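Local atomic coordinates of probable AP endonuclease (African swine fever virus, PDB entry 6KI3), a protein that cleaves DNA on the 5' side of apurinic or apyrimidinic sites in DNA repair, using three zinc ions, and also removes mismatched 3' ends. Residues A273-N278 and T290-T295. Residues are numbered along the deposited sequence; the frame is centred on the assembly and turned at random.
Sequences AILERN and TAEFTT. With ZN (zinc ion), chain J; nucleotides of chain C.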
loop_
_atom_site.group_PDB
_atom_site.type_symbol
_atom_site.label_atom_id
_atom_site.label_comp_id
_atom_site.label_asym_id
_atom_site.label_seq_id
_atom_site.Cartn_x
_atom_site.Cartn_y
_atom_site.Cartn_z
ATOM N N ALA A 273 -4.640 -5.172 -3.150
ATOM C CA ALA A 273 -3.364 -5.747 -2.740
ATOM C C ALA A 273 -2.289 -5.277 -3.707
ATOM O O ALA A 273 -2.398 -5.504 -4.916
ATOM C CB ALA A 273 -3.431 -7.276 -2.705
ATOM N N ILE A 274 -1.256 -4.629 -3.174
ATOM C CA ILE A 274 -0.190 -4.036 -3.974
ATOM C C ILE A 274 1.129 -4.691 -3.593
ATOM O O ILE A 274 1.491 -4.731 -2.413
ATOM C CB ILE A 274 -0.114 -2.511 -3.770
ATOM C CG1 ILE A 274 -1.468 -1.857 -4.054
ATOM C CG2 ILE A 274 0.970 -1.913 -4.653
ATOM C CD1 ILE A 274 -1.878 -1.899 -5.507
ATOM N N LEU A 275 1.844 -5.201 -4.594
ATOM C CA LEU A 275 3.203 -5.693 -4.406
ATOM C C LEU A 275 4.180 -4.555 -4.674
ATOM O O LEU A 275 4.084 -3.877 -5.701
ATOM C CB LEU A 275 3.501 -6.873 -5.335
ATOM C CG LEU A 275 2.859 -8.237 -5.056
ATOM C CD1 LEU A 275 1.373 -8.257 -5.398
ATOM C CD2 LEU A 275 3.597 -9.331 -5.815
ATOM N N GLU A 276 5.115 -4.346 -3.755
ATOM C CA GLU A 276 6.068 -3.242 -3.845
ATOM C C GLU A 276 7.466 -3.820 -4.052
ATOM O O GLU A 276 8.200 -4.071 -3.094
ATOM C CB GLU A 276 5.995 -2.368 -2.596
ATOM C CG GLU A 276 4.583 -1.939 -2.234
ATOM C CD GLU A 276 4.539 -1.069 -0.995
ATOM O OE1 GLU A 276 4.457 0.171 -1.136
ATOM O OE2 GLU A 276 4.594 -1.626 0.122
ATOM N N ARG A 277 7.855 -3.954 -5.294
ATOM C CA ARG A 277 9.149 -4.469 -5.616
ATOM C C ARG A 277 10.012 -3.470 -6.293
ATOM O O ARG A 277 9.604 -2.850 -7.197
ATOM C CB ARG A 277 9.062 -5.640 -6.556
ATOM C CG ARG A 277 8.454 -6.879 -6.013
ATOM C CD ARG A 277 9.126 -7.482 -4.823
ATOM N NE ARG A 277 8.081 -8.254 -4.243
ATOM C CZ ARG A 277 7.243 -7.804 -3.346
ATOM N NH1 ARG A 277 7.384 -6.629 -2.827
ATOM N NH2 ARG A 277 6.296 -8.563 -2.937
ATOM N N ASN A 278 11.217 -3.354 -5.830
ATOM C CA ASN A 278 12.170 -2.510 -6.424
ATOM C C ASN A 278 13.309 -3.389 -6.888
ATOM O O ASN A 278 13.830 -4.148 -6.126
ATOM C CB ASN A 278 12.763 -1.611 -5.363
ATOM C CG ASN A 278 11.934 -0.399 -5.054
ATOM O OD1 ASN A 278 10.856 -0.202 -5.587
ATOM N ND2 ASN A 278 12.456 0.437 -4.171
ATOM N N THR A 290 6.632 -11.891 -12.450
ATOM C CA THR A 290 6.034 -13.047 -13.111
ATOM C C THR A 290 6.002 -14.254 -12.185
ATOM O O THR A 290 5.032 -15.019 -12.181
ATOM C CB THR A 290 6.802 -13.379 -14.388
ATOM O OG1 THR A 290 8.200 -13.478 -14.094
ATOM C CG2 THR A 290 6.589 -12.300 -15.413
ATOM N N ALA A 291 7.057 -14.439 -11.390
ATOM C CA ALA A 291 7.065 -15.528 -10.421
ATOM C C ALA A 291 6.037 -15.294 -9.322
ATOM O O ALA A 291 5.348 -16.229 -8.896
ATOM C CB ALA A 291 8.463 -15.690 -9.825
ATOM N N GLU A 292 5.908 -14.048 -8.859
ATOM C CA GLU A 292 5.014 -13.762 -7.742
ATOM C C GLU A 292 3.550 -13.826 -8.161
ATOM O O GLU A 292 2.698 -14.275 -7.386
ATOM C CB GLU A 292 5.341 -12.395 -7.144
ATOM C CG GLU A 292 6.699 -12.322 -6.468
ATOM C CD GLU A 292 6.973 -10.963 -5.857
ATOM O OE1 GLU A 292 7.731 -10.179 -6.464
ATOM O OE2 GLU A 292 6.431 -10.677 -4.768
ATOM N N PHE A 293 3.233 -13.381 -9.379
ATOM C CA PHE A 293 1.835 -13.337 -9.795
ATOM C C PHE A 293 1.336 -14.684 -10.304
ATOM O O PHE A 293 0.137 -14.967 -10.212
ATOM C CB PHE A 293 1.630 -12.250 -10.852
ATOM C CG PHE A 293 1.626 -10.856 -10.287
ATOM C CD1 PHE A 293 0.582 -10.425 -9.485
ATOM C CD2 PHE A 293 2.663 -9.979 -10.554
ATOM C CE1 PHE A 293 0.573 -9.147 -8.960
ATOM C CE2 PHE A 293 2.660 -8.699 -10.033
ATOM C CZ PHE A 293 1.613 -8.282 -9.234
ATOM N N THR A 294 2.225 -15.525 -10.840
ATOM C CA THR A 294 1.827 -16.894 -11.156
ATOM C C THR A 294 1.569 -17.692 -9.883
ATOM O O THR A 294 0.627 -18.490 -9.823
ATOM C CB THR A 294 2.892 -17.579 -12.013
ATOM O OG1 THR A 294 4.185 -17.375 -11.431
ATOM C CG2 THR A 294 2.878 -17.026 -13.432
ATOM N N THR A 295 2.397 -17.486 -8.855
ATOM C CA THR A 295 2.134 -18.102 -7.559
ATOM C C THR A 295 0.844 -17.564 -6.954
ATOM O O THR A 295 0.062 -18.318 -6.364
ATOM C CB THR A 295 3.313 -17.864 -6.613
ATOM O OG1 THR A 295 4.503 -18.424 -7.181
ATOM C CG2 THR A 295 3.054 -18.510 -5.257
HETATM ZN ZN ZN J . 4.384 -0.169 1.871
ATOM O "O5'" 3DR C 1 7.623 1.072 0.377
ATOM P P 3DR C 1 7.337 1.245 1.950
ATOM O OP1 3DR C 1 6.663 2.591 2.049
ATOM O OP2 3DR C 1 6.448 0.071 2.272
ATOM O OP3 3DR C 1 8.705 1.199 2.587
ATOM C "C2'" 3DR C 1 7.519 2.467 -3.807
ATOM C "C5'" 3DR C 1 8.079 2.164 -0.418
ATOM C "C4'" 3DR C 1 8.506 1.620 -1.774
ATOM O "O4'" 3DR C 1 7.523 0.691 -2.234
ATOM C "C1'" 3DR C 1 7.062 1.040 -3.541
ATOM C "C3'" 3DR C 1 8.638 2.716 -2.817
ATOM O "O3'" 3DR C 1 9.887 2.567 -3.493
ATOM P P DC C 2 11.147 3.481 -3.092
ATOM O OP1 DC C 2 12.363 2.771 -3.546
ATOM O OP2 DC C 2 10.998 3.869 -1.671
ATOM O "O5'" DC C 2 10.964 4.802 -3.971
ATOM C "C5'" DC C 2 11.114 4.743 -5.381
ATOM C "C4'" DC C 2 10.632 6.030 -6.019
ATOM O "O4'" DC C 2 11.483 7.129 -5.601
ATOM C "C3'" DC C 2 10.649 6.045 -7.541
ATOM O "O3'" DC C 2 9.575 6.850 -8.010
ATOM C "C2'" DC C 2 12.008 6.669 -7.853
ATOM C "C1'" DC C 2 12.161 7.675 -6.716
ATOM N N1 DC C 2 13.578 7.919 -6.322
ATOM C C2 DC C 2 13.980 9.204 -5.939
ATOM O O2 DC C 2 13.150 10.121 -5.941
ATOM N N3 DC C 2 15.271 9.406 -5.577
ATOM C C4 DC C 2 16.135 8.390 -5.587
ATOM N N4 DC C 2 17.397 8.640 -5.222
ATOM C C5 DC C 2 15.744 7.073 -5.971
ATOM C C6 DC C 2 14.469 6.886 -6.327
#
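Glu292, on helix 282-300, reaches inward to meet Leu275 at the end of strand 272-275 and Arg277 just beyond it. Its chain is extended beyond CG (chi2 -179°), which carries the carboxylate from the helix to the guanidinium of Arg277. The two side chains come from opposite directions and form a buried salt bridge. The guanidinium and carboxylate are nearly coplanar, their planes 17° apart. Arg277 presents its NE and NH2 side. Arg277 NH2 donates to Glu292 OE2 at 2.8 Å, and Arg277 NE is shared between Glu292 OE1 and OE2, 3.0 Å from each. Both oxygens use their syn side. The bonds are bent, the straightest being the one from NH2 at 148°. OE2 lies in the guanidinium plane, while OE1 is tilted from it. A bend at chi2 folds the arginine back, with Leu275 CB over one face of its guanidinium. Further bonds fix both charged groups: Arg277 NH2 donates to Leu224 O and NH1 to Asn225 OD1, while Ser240 OG and Leu241 N bind the carboxylate.

Leu275 packs against both Glu292 and Phe293. Leu275 CD2 is 3.3 Å from Glu292 OE2 and also touches CB of that residue. Leu275 CD1 touches Phe293 CE1 at 3.8 Å, with CZ equally near, while CD2 sits over one ring face, offset toward the rim. The salt bridge therefore has an apolar flank.

Glu276, between Leu275 and Arg277, turns to the other side of the backbone and binds a zinc ion through OE2 at 2.3 Å. Glu147, Asp184 and His223 bind the same metal, as does OP2 of the abasic-site analogue 3DR1 of chain C. Asn278 ND2 approaches the DNA backbone. The contact thus joins the last barrel strand to the C-terminal helix that covers it, beside the zinc site at the C-terminal strand ends of an endonuclease IV-type TIM barrel.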